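Local coordinates for protein putative TRAP PERIPLASMIC SOLUTE BINDING PROTEIN (Haemophilus influenzae, PDB 4PBQ) that binds L-gulonate and probably serves as the periplasmic solute-binding component of a TRAP transporter, handing its ligand to the membrane subunits, at residues Ile36-Ile41 with Glu267-Thr272; Pro98-Trp103 with Asn125-Lys130; Leu138-Met143 with Gly234-Ser239; Lys179-Asn184 with Val299-Val304; Tyr223-Asn228 with Ile288-Ala293. All coordinates share one frame; numbering follows the deposited sequence. Where two conformers were deposited one is given.

Contact 1 (Ile36-Ile41 with Glu267-Thr272); sequences IHPSHI and ELAIKT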
# COMPACT_ATOMS: atom_id res chain seq x y z
N ILE A 36 2.96 15.51 -1.16
CA ILE A 36 4.24 15.51 -0.47
C ILE A 36 4.62 14.13 0.07
O ILE A 36 5.61 13.96 0.77
CB ILE A 36 4.35 16.59 0.63
CG1 ILE A 36 3.19 16.52 1.61
CG2 ILE A 36 4.42 17.97 -0.01
CD1 ILE A 36 3.20 15.30 2.48
N HIS A 37 3.82 13.12 -0.29
CA HIS A 37 4.23 11.75 -0.01
C HIS A 37 5.51 11.42 -0.82
O HIS A 37 5.67 11.87 -1.97
CB HIS A 37 3.08 10.77 -0.35
CG HIS A 37 3.30 9.39 0.17
ND1 HIS A 37 3.88 8.40 -0.59
CD2 HIS A 37 3.00 8.83 1.36
CE1 HIS A 37 3.92 7.29 0.12
NE2 HIS A 37 3.42 7.53 1.31
N PRO A 38 6.40 10.59 -0.26
CA PRO A 38 7.60 10.23 -1.05
C PRO A 38 7.36 9.65 -2.45
O PRO A 38 8.14 9.89 -3.36
CB PRO A 38 8.31 9.21 -0.15
CG PRO A 38 7.97 9.70 1.25
CD PRO A 38 6.51 10.12 1.13
N SER A 39 6.30 8.88 -2.61
CA SER A 39 5.91 8.39 -3.94
C SER A 39 5.68 9.53 -4.92
O SER A 39 6.11 9.46 -6.08
CB SER A 39 4.67 7.46 -3.86
OG SER A 39 3.55 8.15 -3.35
N HIS A 40 5.03 10.60 -4.48
CA HIS A 40 4.73 11.69 -5.39
C HIS A 40 6.00 12.44 -5.74
O HIS A 40 6.22 12.76 -6.89
CB HIS A 40 3.74 12.69 -4.81
CG HIS A 40 3.24 13.67 -5.82
ND1 HIS A 40 2.21 13.38 -6.68
CD2 HIS A 40 3.65 14.92 -6.14
CE1 HIS A 40 2.00 14.40 -7.49
NE2 HIS A 40 2.86 15.35 -7.18
N ILE A 41 6.81 12.71 -4.72
CA ILE A 41 8.06 13.43 -4.91
C ILE A 41 8.96 12.67 -5.86
O ILE A 41 9.53 13.24 -6.78
CB ILE A 41 8.76 13.66 -3.55
CG1 ILE A 41 7.96 14.66 -2.70
CG2 ILE A 41 10.15 14.21 -3.73
CD1 ILE A 41 8.38 14.72 -1.24
N GLU A 267 14.32 4.65 -0.61
CA GLU A 267 15.22 5.46 0.19
C GLU A 267 14.51 6.64 0.86
O GLU A 267 14.65 6.86 2.08
CB GLU A 267 16.37 5.96 -0.70
CG GLU A 267 17.38 6.86 -0.01
CD GLU A 267 18.56 7.21 -0.91
OE1 GLU A 267 18.35 7.79 -2.00
OE2 GLU A 267 19.70 6.90 -0.52
N LEU A 268 13.75 7.39 0.08
CA LEU A 268 13.05 8.55 0.59
C LEU A 268 11.94 8.16 1.58
O LEU A 268 11.71 8.83 2.60
CB LEU A 268 12.46 9.36 -0.58
CG LEU A 268 11.78 10.66 -0.14
CD1 LEU A 268 12.76 11.57 0.59
CD2 LEU A 268 11.19 11.40 -1.34
N ALA A 269 11.26 7.06 1.29
CA ALA A 269 10.18 6.61 2.14
C ALA A 269 10.71 6.16 3.50
O ALA A 269 10.13 6.50 4.53
CB ALA A 269 9.39 5.48 1.44
N ILE A 270 11.80 5.40 3.52
CA ILE A 270 12.39 4.99 4.78
C ILE A 270 12.83 6.20 5.61
O ILE A 270 12.53 6.29 6.81
CB ILE A 270 13.53 3.98 4.54
CG1 ILE A 270 12.92 2.68 4.00
CG2 ILE A 270 14.32 3.72 5.83
CD1 ILE A 270 13.93 1.77 3.34
N LYS A 271 13.52 7.14 4.97
CA LYS A 271 13.99 8.36 5.62
C LYS A 271 12.84 9.20 6.16
O LYS A 271 12.89 9.68 7.31
CB LYS A 271 14.84 9.17 4.62
CG LYS A 271 15.38 10.51 5.15
CD LYS A 271 16.06 11.28 4.03
CE LYS A 271 16.38 12.70 4.44
NZ LYS A 271 17.38 12.70 5.54
N THR A 272 11.81 9.36 5.33
CA THR A 272 10.69 10.23 5.65
C THR A 272 9.84 9.63 6.75
O THR A 272 9.35 10.33 7.62
CB THR A 272 9.83 10.56 4.39
OG1 THR A 272 10.65 11.23 3.41
CG2 THR A 272 8.71 11.49 4.73
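P38 sits against one side of helix 248-281, its ring wedged among L268, A269 and T272. The ring's CB packs on the branch point of L268, with P38 CB to L268 CG at 3.8 Å, while its CG meets T272 tip to tip, P38 CG lying 3.7 Å from T272 CB. Between these two, A269 offers only a methyl, which lets the backbones come close: the CA atoms of P38 and A269 are 5.5 Å apart. L268 sends CG away from its own N (chi1 -176°), and this brings CD2 against both P38 and I41, whose CG2 it touches at 3.8 Å with the two side chains roughly perpendicular. P38 opens helix 38-54, and H37 is its N-cap: the imidazole ND1 accepts from S39 N at 3.2 Å, tilted out of the ring plane, and also pairs with S39 OG. M210 of helix 209-214 also touches H37 and P38. On helix 248-281, T272 OG1 donates to L268 O at 2.7 Å, from the opposite face of that carbonyl to T272 N.

Contact 2 (Pro98-Trp103 with Asn125-Lys130); sequences PIFGVW and NKIGQK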
# COMPACT_ATOMS: atom_id res chain seq x y z
N PRO A 98 -6.75 -13.37 -6.01
CA PRO A 98 -6.20 -13.16 -4.66
C PRO A 98 -4.68 -13.19 -4.60
O PRO A 98 -4.13 -12.72 -3.61
CB PRO A 98 -6.77 -14.33 -3.84
CG PRO A 98 -7.87 -14.89 -4.65
CD PRO A 98 -7.59 -14.59 -6.08
N ILE A 99 -4.01 -13.73 -5.62
CA ILE A 99 -2.55 -13.81 -5.55
C ILE A 99 -1.92 -12.43 -5.39
O ILE A 99 -0.88 -12.27 -4.74
CB ILE A 99 -1.95 -14.58 -6.76
CG1 ILE A 99 -0.51 -14.99 -6.42
CG2 ILE A 99 -2.02 -13.76 -8.04
CD1 ILE A 99 -0.04 -16.25 -7.08
N PHE A 100 -2.56 -11.42 -5.95
CA PHE A 100 -2.00 -10.06 -5.91
C PHE A 100 -1.98 -9.46 -4.51
O PHE A 100 -1.28 -8.48 -4.25
CB PHE A 100 -2.75 -9.12 -6.86
CG PHE A 100 -2.74 -9.60 -8.28
CD1 PHE A 100 -1.53 -9.90 -8.91
CD2 PHE A 100 -3.91 -9.75 -8.99
CE1 PHE A 100 -1.50 -10.36 -10.23
CE2 PHE A 100 -3.89 -10.25 -10.30
CZ PHE A 100 -2.68 -10.54 -10.92
N GLY A 101 -2.77 -10.02 -3.60
CA GLY A 101 -2.83 -9.48 -2.25
C GLY A 101 -1.85 -10.09 -1.26
O GLY A 101 -1.83 -9.69 -0.08
N VAL A 102 -1.03 -11.03 -1.72
CA VAL A 102 -0.17 -11.81 -0.83
C VAL A 102 0.80 -10.94 -0.02
O VAL A 102 1.11 -11.28 1.12
CB VAL A 102 0.61 -12.91 -1.59
CG1 VAL A 102 1.60 -12.33 -2.58
CG2 VAL A 102 1.31 -13.85 -0.62
N TRP A 103 1.24 -9.82 -0.58
CA TRP A 103 2.27 -9.00 0.09
C TRP A 103 1.78 -8.38 1.38
O TRP A 103 2.59 -8.02 2.21
CB TRP A 103 2.82 -7.90 -0.84
CG TRP A 103 3.05 -8.42 -2.21
CD1 TRP A 103 2.39 -8.05 -3.36
CD2 TRP A 103 3.98 -9.44 -2.59
NE1 TRP A 103 2.86 -8.79 -4.42
CE2 TRP A 103 3.84 -9.64 -3.97
CE3 TRP A 103 4.93 -10.20 -1.89
CZ2 TRP A 103 4.59 -10.58 -4.65
CZ3 TRP A 103 5.68 -11.12 -2.59
CH2 TRP A 103 5.51 -11.31 -3.94
N ASN A 125 8.43 -10.63 -9.06
CA ASN A 125 8.40 -10.30 -10.49
C ASN A 125 7.37 -11.16 -11.21
O ASN A 125 6.57 -10.68 -12.01
CB ASN A 125 9.78 -10.48 -11.11
CG ASN A 125 9.81 -10.15 -12.59
OD1 ASN A 125 10.06 -9.01 -12.98
ND2 ASN A 125 9.54 -11.14 -13.43
N LYS A 126 7.39 -12.45 -10.90
CA LYS A 126 6.52 -13.40 -11.57
C LYS A 126 5.05 -13.13 -11.26
O LYS A 126 4.20 -13.18 -12.15
CB LYS A 126 6.90 -14.83 -11.19
CG LYS A 126 6.01 -15.90 -11.78
CD LYS A 126 6.53 -17.29 -11.44
CE LYS A 126 5.49 -18.37 -11.76
NZ LYS A 126 4.37 -18.36 -10.78
N ILE A 127 4.74 -12.81 -10.01
CA ILE A 127 3.38 -12.48 -9.64
C ILE A 127 2.99 -11.16 -10.29
O ILE A 127 1.88 -11.02 -10.80
CB ILE A 127 3.21 -12.43 -8.10
CG1 ILE A 127 3.34 -13.85 -7.54
CG2 ILE A 127 1.86 -11.83 -7.74
CD1 ILE A 127 3.15 -13.95 -6.03
N GLY A 128 3.92 -10.21 -10.33
CA GLY A 128 3.66 -8.94 -11.00
C GLY A 128 3.27 -9.10 -12.46
O GLY A 128 2.37 -8.40 -12.97
N GLN A 129 3.96 -10.01 -13.16
CA GLN A 129 3.69 -10.31 -14.57
C GLN A 129 2.28 -10.82 -14.80
O GLN A 129 1.70 -10.61 -15.87
CB GLN A 129 4.69 -11.35 -15.08
CG GLN A 129 6.08 -10.78 -15.36
CD GLN A 129 7.11 -11.85 -15.68
OE1 GLN A 129 8.31 -11.56 -15.72
NE2 GLN A 129 6.66 -13.08 -15.91
N LYS A 130 1.71 -11.47 -13.80
CA LYS A 130 0.35 -11.99 -13.92
C LYS A 130 -0.71 -10.89 -13.99
O LYS A 130 -1.85 -11.16 -14.36
CB LYS A 130 0.00 -12.89 -12.74
CG LYS A 130 0.78 -14.19 -12.67
CD LYS A 130 0.41 -14.99 -11.41
CE LYS A 130 0.77 -16.47 -11.54
NZ LYS A 130 2.09 -16.67 -12.20
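I127 projects from helix 122-129 into a notch formed by I99, F100, V102 and W103, and three of them converge on its CD1. I99 crosses it obliquely, with I99 CG1 3.8 Å from I127 CD1, and V102 comes in at about a right angle through CG1. W103 approaches from the opposite direction, and the benzo end of its indole reaches the same methyl, W103 CZ2 to I127 CD1 being 3.9 Å. V102 CG1 also lies 3.7 Å above the indole plane of W103, over its centre, so one methyl packs on the ring and on I127.

F100 and I127 slide past each other in opposite directions, F100 CD1 meeting I127 CG2 at 4.1 Å. With CG anti to its own carbonyl carbon (chi1 -57°), the phenyl ring is brought to the helix with its edge facing the backbone: F100 CE1 is 3.5 Å from I127 O, and F100 CZ is 3.6 Å from K130 O, both oxygens near the ring plane. Carbonyl oxygens there face the slightly positive ring hydrogens. K130 CB lies against CE1 and CZ of the same ring, while its ammonium end leads elsewhere.

I323 of helix 316-326 packs on V102 and W103, and V319 of that helix on I127. W103 also meets Y141 edge-to-face. The arrangement is a buried apolar core in which 3-10 turns, following strand 86-89, dock on a helix; G90, L91, L92 and E104, which flank this region in sequence, belong to the L-gulonate pocket.

Contact 3 (Leu138-Met143 with Gly234-Ser239); sequences LLAYGM and GLLQIS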
# COMPACT_ATOMS: atom_id res chain seq x y z
N LEU A 138 2.88 -3.98 -14.56
CA LEU A 138 3.55 -3.50 -13.35
C LEU A 138 4.95 -3.02 -13.67
O LEU A 138 5.72 -3.74 -14.30
CB LEU A 138 3.66 -4.61 -12.31
CG LEU A 138 4.25 -4.15 -10.97
CD1 LEU A 138 3.43 -3.14 -10.25
CD2 LEU A 138 4.50 -5.35 -10.08
N LEU A 139 5.27 -1.79 -13.27
CA LEU A 139 6.60 -1.21 -13.50
C LEU A 139 7.49 -1.20 -12.26
O LEU A 139 8.72 -1.27 -12.40
CB LEU A 139 6.48 0.22 -14.04
CG LEU A 139 5.83 0.34 -15.42
CD1 LEU A 139 5.68 1.81 -15.81
CD2 LEU A 139 6.64 -0.45 -16.44
N ALA A 140 6.91 -1.09 -11.07
CA ALA A 140 7.72 -1.04 -9.84
C ALA A 140 6.91 -1.35 -8.59
O ALA A 140 5.75 -0.96 -8.48
CB ALA A 140 8.36 0.33 -9.69
N TYR A 141 7.54 -2.04 -7.65
CA TYR A 141 7.05 -2.13 -6.28
C TYR A 141 7.73 -1.07 -5.42
O TYR A 141 8.95 -1.15 -5.15
CB TYR A 141 7.42 -3.48 -5.70
CG TYR A 141 6.66 -4.67 -6.22
CD1 TYR A 141 5.37 -4.96 -5.76
CD2 TYR A 141 7.25 -5.54 -7.12
CE1 TYR A 141 4.69 -6.07 -6.23
CE2 TYR A 141 6.59 -6.67 -7.58
CZ TYR A 141 5.31 -6.94 -7.12
OH TYR A 141 4.65 -8.04 -7.58
N GLY A 142 6.94 -0.09 -4.99
CA GLY A 142 7.39 0.91 -4.05
C GLY A 142 6.80 0.67 -2.67
O GLY A 142 6.06 -0.29 -2.45
N MSE A 143 7.09 1.58 -1.76
CA MSE A 143 6.71 1.44 -0.36
C MSE A 143 5.69 2.48 0.08
O MSE A 143 5.85 3.68 -0.13
CB MSE A 143 7.98 1.52 0.52
CG MSE A 143 7.73 1.73 1.99
SE MSE A 143 9.34 1.85 3.09
CE MSE A 143 8.65 2.94 4.50
N GLY A 234 3.22 0.12 -2.62
CA GLY A 234 2.56 0.96 -3.61
C GLY A 234 3.07 0.57 -5.00
O GLY A 234 4.26 0.72 -5.31
N LEU A 235 2.16 0.05 -5.83
CA LEU A 235 2.51 -0.49 -7.13
C LEU A 235 2.43 0.59 -8.20
O LEU A 235 1.37 1.16 -8.41
CB LEU A 235 1.57 -1.64 -7.50
CG LEU A 235 1.84 -3.03 -6.90
CD1 LEU A 235 2.17 -3.00 -5.48
CD2 LEU A 235 0.58 -3.90 -7.18
N LEU A 236 3.54 0.85 -8.89
CA LEU A 236 3.53 1.77 -10.02
C LEU A 236 3.21 0.97 -11.26
O LEU A 236 3.92 0.03 -11.61
CB LEU A 236 4.91 2.39 -10.20
CG LEU A 236 5.10 3.29 -11.41
CD1 LEU A 236 4.12 4.46 -11.39
CD2 LEU A 236 6.53 3.80 -11.39
N GLN A 237 2.13 1.37 -11.92
CA GLN A 237 1.52 0.58 -12.97
C GLN A 237 1.23 1.42 -14.20
O GLN A 237 0.98 2.61 -14.08
CB GLN A 237 0.19 0.02 -12.47
CG GLN A 237 0.31 -0.97 -11.34
CD GLN A 237 -0.97 -1.06 -10.52
OE1 GLN A 237 -1.86 -1.87 -10.82
NE2 GLN A 237 -1.10 -0.19 -9.54
N ILE A 238 1.20 0.78 -15.37
CA ILE A 238 0.77 1.44 -16.60
C ILE A 238 -0.28 0.52 -17.24
O ILE A 238 -0.14 -0.70 -17.22
CB ILE A 238 1.98 1.75 -17.52
CG1 ILE A 238 1.58 2.53 -18.76
CG2 ILE A 238 2.67 0.52 -17.95
CD1 ILE A 238 2.74 3.48 -19.22
N SER A 239 -1.35 1.11 -17.73
CA SER A 239 -2.34 0.34 -18.46
C SER A 239 -1.70 -0.43 -19.61
O SER A 239 -0.88 0.11 -20.37
CB SER A 239 -3.41 1.26 -19.03
OG SER A 239 -4.31 0.55 -19.86
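L138 reaches across to strand 231-239 with its side chain, and L235 is where it lands. L138 CB leads to CG, which stands anti to the backbone N (chi1 -175°), an orientation that sends CD1 toward the neighbouring strand. CD1 does the touching: L138 CD1 is 3.6 Å from L235 CB and also near L236 O and Q237 CG. CD2 turns the other way, 3.4 Å above the ring plane of Y141 and offset toward its rim. L138, Y141 and L235 thus form a mutual cluster, L235 running side by side with the tyrosine, with L235 CD1 3.8 Å from Y141 CD1.

The two segments run antiparallel, their axes 4.7 Å apart at closest approach, with a classic beta bulge: L139 and A140 both face L236. L236 O accepts two bonds, from L139 N at 2.8 Å almost in line with the carbonyl, and from A140 N at 3.2 Å on a lone pair. L236 N returns a bond to A140 O, and G142 and G234 exchange a pair beyond it. The extra residue turns L139 toward the partner strand, where its CD1 meets I238 CG2 at 3.9 Å. Q237 NE2 donates to L235 O at 3.0 Å, from above the carbonyl plane, and also bonds T89 OG1.

The pair lies within the mixed sheet. Strand 86-89 continues it beyond strand 231-239, bonding to L235 and Q237. Helices 38-54 and 248-281 pack on the face bearing A140 and L236, while on the Y141 face M131 touches L138, L235 and Q237, and Y141 OH bonds A124 O.

Contact 4 (Lys179-Asn184 with Val299-Val304); sequences KAMNIN and VNASKV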
# COMPACT_ATOMS: atom_id res chain seq x y z
N LYS A 179 -11.39 -9.14 12.20
CA LYS A 179 -12.19 -10.11 12.96
C LYS A 179 -11.31 -11.09 13.74
O LYS A 179 -11.68 -11.55 14.83
CB LYS A 179 -13.16 -10.84 12.02
CG LYS A 179 -14.21 -9.87 11.41
CD LYS A 179 -15.14 -10.55 10.44
CE LYS A 179 -16.15 -11.40 11.21
NZ LYS A 179 -17.35 -11.64 10.40
N ALA A 180 -10.16 -11.44 13.19
CA ALA A 180 -9.23 -12.32 13.90
C ALA A 180 -8.66 -11.65 15.16
O ALA A 180 -8.23 -12.34 16.10
CB ALA A 180 -8.09 -12.78 12.97
N MSE A 181 -8.64 -10.32 15.16
CA MSE A 181 -8.21 -9.51 16.30
C MSE A 181 -9.35 -9.23 17.30
O MSE A 181 -9.13 -8.59 18.32
CB MSE A 181 -7.62 -8.17 15.85
CG MSE A 181 -6.39 -8.25 14.92
SE MSE A 181 -4.90 -9.26 15.67
CE MSE A 181 -4.86 -10.76 14.45
N ASN A 182 -10.54 -9.75 17.01
CA ASN A 182 -11.77 -9.48 17.76
C ASN A 182 -12.18 -8.00 17.66
O ASN A 182 -12.83 -7.46 18.55
CB ASN A 182 -11.64 -9.92 19.23
CG ASN A 182 -12.98 -10.25 19.85
OD1 ASN A 182 -13.96 -10.47 19.14
ND2 ASN A 182 -13.03 -10.30 21.18
N ILE A 183 -11.73 -7.36 16.57
CA ILE A 183 -12.14 -6.00 16.21
C ILE A 183 -13.39 -6.06 15.34
O ILE A 183 -13.54 -7.00 14.57
CB ILE A 183 -11.01 -5.29 15.45
CG1 ILE A 183 -9.78 -5.08 16.34
CG2 ILE A 183 -11.50 -3.95 14.87
CD1 ILE A 183 -8.53 -4.65 15.57
N ASN A 184 -14.27 -5.05 15.45
CA ASN A 184 -15.43 -4.91 14.56
C ASN A 184 -15.06 -4.02 13.36
O ASN A 184 -14.99 -2.82 13.51
CB ASN A 184 -16.62 -4.26 15.29
CG ASN A 184 -17.04 -5.04 16.53
OD1 ASN A 184 -17.01 -6.27 16.54
ND2 ASN A 184 -17.44 -4.33 17.58
N VAL A 299 0.19 -11.72 16.79
CA VAL A 299 0.78 -12.65 15.85
C VAL A 299 0.06 -13.98 15.91
O VAL A 299 -0.33 -14.54 14.89
CB VAL A 299 2.28 -12.81 16.09
CG1 VAL A 299 2.83 -13.93 15.22
CG2 VAL A 299 3.00 -11.49 15.78
N ASN A 300 -0.15 -14.50 17.12
CA ASN A 300 -0.81 -15.79 17.26
C ASN A 300 -2.23 -15.73 16.69
O ASN A 300 -2.68 -16.67 16.03
CB ASN A 300 -0.82 -16.22 18.72
CG ASN A 300 0.54 -16.65 19.21
OD1 ASN A 300 1.40 -17.00 18.40
ND2 ASN A 300 0.74 -16.64 20.52
N ALA A 301 -2.92 -14.63 16.95
CA ALA A 301 -4.30 -14.47 16.48
C ALA A 301 -4.39 -14.45 14.95
O ALA A 301 -5.40 -14.83 14.37
CB ALA A 301 -4.91 -13.19 17.06
N SER A 302 -3.32 -13.99 14.30
CA SER A 302 -3.33 -13.87 12.84
C SER A 302 -3.18 -15.22 12.14
O SER A 302 -3.45 -15.31 10.96
CB SER A 302 -2.24 -12.90 12.35
OG SER A 302 -0.95 -13.46 12.48
N LYS A 303 -2.76 -16.26 12.86
CA LYS A 303 -2.49 -17.54 12.22
C LYS A 303 -3.74 -18.11 11.56
O LYS A 303 -3.66 -18.80 10.56
CB LYS A 303 -1.91 -18.51 13.24
CG LYS A 303 -1.77 -19.93 12.76
CD LYS A 303 -0.53 -20.12 11.93
CE LYS A 303 0.07 -21.49 12.20
NZ LYS A 303 -0.97 -22.56 12.15
N VAL A 304 -4.91 -17.81 12.11
CA VAL A 304 -6.15 -18.32 11.54
C VAL A 304 -6.28 -17.89 10.06
O VAL A 304 -6.86 -18.61 9.24
CB VAL A 304 -7.37 -17.84 12.35
CG1 VAL A 304 -7.59 -16.34 12.13
CG2 VAL A 304 -8.61 -18.64 12.02
O HOH W 1 -7.67 -15.42 15.73
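Apolar contacts between small side chains hold the end of helix 172-180 against helix 292-312. A180 and A301 point at each other's segments, and with no more than a methyl on each, their CA atoms come to 6.0 Å. A301 CB rests against the backbone at A180 O, 3.6 Å away, and A180 CB in turn lies close to A301 O. One turn further along, V304 adds its CG1, which stands 3.7 Å from A180 CB; CG1 takes the place between the valine's own N and carbonyl carbon (chi1 72°), and from there it faces the alanine.

M181, present as selenomethionine, comes at the same helix by a longer route. Its chain is bent at chi2 (-57°) and again at chi3, and this hooks the terminal methyl back toward the helix. M181 CE meets A301 CB at 3.6 Å and lies at an equal 3.6 Å from S302 N, with S302 CB a little beyond.

This is where helix 172-180 ends: N182 leaves helical geometry with a positive phi, in a Schellman motif, before the chain passes into strand 184-187. F158 also touches A301, and Y107 touches S302.

Polar links are indirect. No hydrogen bond joins the segments directly, but a water donates to both A180 O, at 3.2 Å, and A301 O, at 2.7 Å, thereby bridging two backbone carbonyls that could not bond each other. S302 OG is spent within its own helix, donating to V299 O at 2.7 Å, slightly tilted from that carbonyl's plane.

Contact 5 (Tyr223-Asn228 with Ile288-Ala293); sequences YIIQSN and IVPSEA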
# COMPACT_ATOMS: atom_id res chain seq x y z
N TYR A 223 -4.50 8.29 19.72
CA TYR A 223 -3.58 7.18 19.91
C TYR A 223 -3.14 6.56 18.61
O TYR A 223 -3.93 6.37 17.69
CB TYR A 223 -4.19 6.10 20.82
CG TYR A 223 -4.61 6.63 22.17
CD1 TYR A 223 -3.68 6.79 23.18
CD2 TYR A 223 -5.92 7.00 22.41
CE1 TYR A 223 -4.05 7.28 24.42
CE2 TYR A 223 -6.30 7.50 23.64
CZ TYR A 223 -5.36 7.64 24.64
OH TYR A 223 -5.74 8.14 25.87
N ILE A 224 -1.87 6.23 18.56
CA ILE A 224 -1.31 5.48 17.45
C ILE A 224 -0.60 4.29 18.04
O ILE A 224 0.32 4.42 18.85
CB ILE A 224 -0.35 6.33 16.59
CG1 ILE A 224 -1.10 7.53 16.01
CG2 ILE A 224 0.24 5.49 15.47
CD1 ILE A 224 -0.23 8.51 15.25
N ILE A 225 -1.06 3.12 17.66
CA ILE A 225 -0.53 1.88 18.20
C ILE A 225 0.33 1.19 17.13
O ILE A 225 -0.17 0.80 16.06
CB ILE A 225 -1.68 1.00 18.68
CG1 ILE A 225 -2.54 1.75 19.73
CG2 ILE A 225 -1.13 -0.30 19.22
CD1 ILE A 225 -3.75 2.55 19.16
N GLN A 226 1.61 1.02 17.44
CA GLN A 226 2.59 0.54 16.46
C GLN A 226 2.56 -0.96 16.23
O GLN A 226 3.52 -1.68 16.47
CB GLN A 226 3.98 0.98 16.86
CG GLN A 226 4.99 0.87 15.77
CD GLN A 226 6.33 1.40 16.23
OE1 GLN A 226 7.25 0.63 16.52
NE2 GLN A 226 6.42 2.72 16.36
N SER A 227 1.43 -1.42 15.72
CA SER A 227 1.22 -2.83 15.46
C SER A 227 2.07 -3.40 14.33
O SER A 227 2.57 -4.51 14.43
CB SER A 227 -0.27 -3.07 15.18
OG SER A 227 -0.79 -2.17 14.21
N ASN A 228 2.24 -2.62 13.26
CA ASN A 228 2.97 -3.07 12.08
C ASN A 228 2.47 -4.45 11.64
O ASN A 228 3.27 -5.34 11.34
CB ASN A 228 4.48 -3.07 12.32
CG ASN A 228 5.03 -1.68 12.58
OD1 ASN A 228 4.42 -0.70 12.16
ND2 ASN A 228 6.18 -1.59 13.23
N ILE A 288 1.87 4.21 21.11
CA ILE A 288 2.01 3.03 21.95
C ILE A 288 2.82 1.98 21.19
O ILE A 288 2.45 1.59 20.07
CB ILE A 288 0.61 2.52 22.35
CG1 ILE A 288 -0.06 3.57 23.25
CG2 ILE A 288 0.69 1.16 23.03
CD1 ILE A 288 -1.53 3.32 23.54
N VAL A 289 3.96 1.59 21.73
CA VAL A 289 4.69 0.45 21.17
C VAL A 289 4.21 -0.81 21.89
O VAL A 289 4.32 -0.89 23.11
CB VAL A 289 6.20 0.61 21.32
CG1 VAL A 289 6.92 -0.56 20.65
CG2 VAL A 289 6.64 1.95 20.71
N PRO A 290 3.64 -1.78 21.16
CA PRO A 290 3.06 -2.93 21.86
C PRO A 290 4.10 -3.68 22.68
O PRO A 290 5.26 -3.79 22.27
CB PRO A 290 2.54 -3.82 20.72
CG PRO A 290 2.27 -2.87 19.61
CD PRO A 290 3.33 -1.80 19.71
N SER A 291 3.68 -4.19 23.82
CA SER A 291 4.53 -5.03 24.63
C SER A 291 4.82 -6.35 23.90
O SER A 291 4.15 -6.69 22.93
CB SER A 291 3.82 -5.35 25.94
OG SER A 291 2.62 -6.06 25.69
N GLU A 292 5.78 -7.11 24.39
CA GLU A 292 6.06 -8.40 23.79
C GLU A 292 4.80 -9.28 23.82
O GLU A 292 4.53 -9.98 22.87
CB GLU A 292 7.19 -9.13 24.52
CG GLU A 292 7.50 -10.50 23.91
CD GLU A 292 8.24 -11.45 24.85
OE1 GLU A 292 8.69 -11.02 25.93
OE2 GLU A 292 8.36 -12.65 24.49
N ALA A 293 4.06 -9.24 24.93
CA ALA A 293 2.85 -10.05 25.07
C ALA A 293 1.72 -9.63 24.10
O ALA A 293 1.04 -10.48 23.51
CB ALA A 293 2.35 -10.01 26.51
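Q226 forms the centre of an inverse gamma turn beside I288 and P290. The turn is closed by S227 N bonding to I225 O, and it leaves Q226 O facing the proline ring, with P290 CD only 3.2 Å from Q226 O and P290 CG somewhat further off. Q226 CB completes this patch, resting 3.6 Å from I288 O and near P290 CD.

Before the turn, strand 223-225 runs parallel to strand 286-288, and I288 is gripped through both backbone polar atoms. I288 N donates to I224 O at 2.7 Å, and Q226 N donates to I288 O at 2.8 Å with an almost straight N-H...O angle of 178°. Each donor lies close to the line of the carbonyl it meets. I225, between the two bonds, adds a CA-H...O contact to I288 O.

This parallel pair forms one margin of the mixed sheet: strand 223-225 also bonds strand 136-151 through Y223 and I225, while I224 has a further backbone bond with E286. I225 and I288 stand side by side, pointing the same way, with I225 CG1 4.2 Å from I288 CB. I225 CG2, anti to the backbone N, leans instead toward P290 CG. From the Y223 ring, CD1 reaches I288 CD1 at 4.1 Å.

After P290 the chain enters helix 292-312, with S291 as N-cap, its OG bonded to F294 N. The first turns of that helix pack here: F294 touches I225, while M298 touches both S227 and P290.

Overall arrangement
Contact 1 spans the longest stretch of chain, with contacts 2 and 3 in order between its segments; contacts 4 and 5 alternate with it and with contact 3, and contact 5 falls within the span of contact 4. Contact 3 touches both contact 1, through M143 on A269 and I270, and contact 2, through Y141 and L138. Contacts 4 and 5, centres 15 Å apart, share helix 292-312; their centres lie 29 and 30 Å from that of contact 3, across the chain's centre. Strand 136-151 pairs with strands 231-239 and 223-225, joining both regions in one sheet, consistent with a two-lobed binding protein. L-gulonate lies nearest contacts 2 and 3, about 8 Å from the W103 side chain and 7 Å from G234.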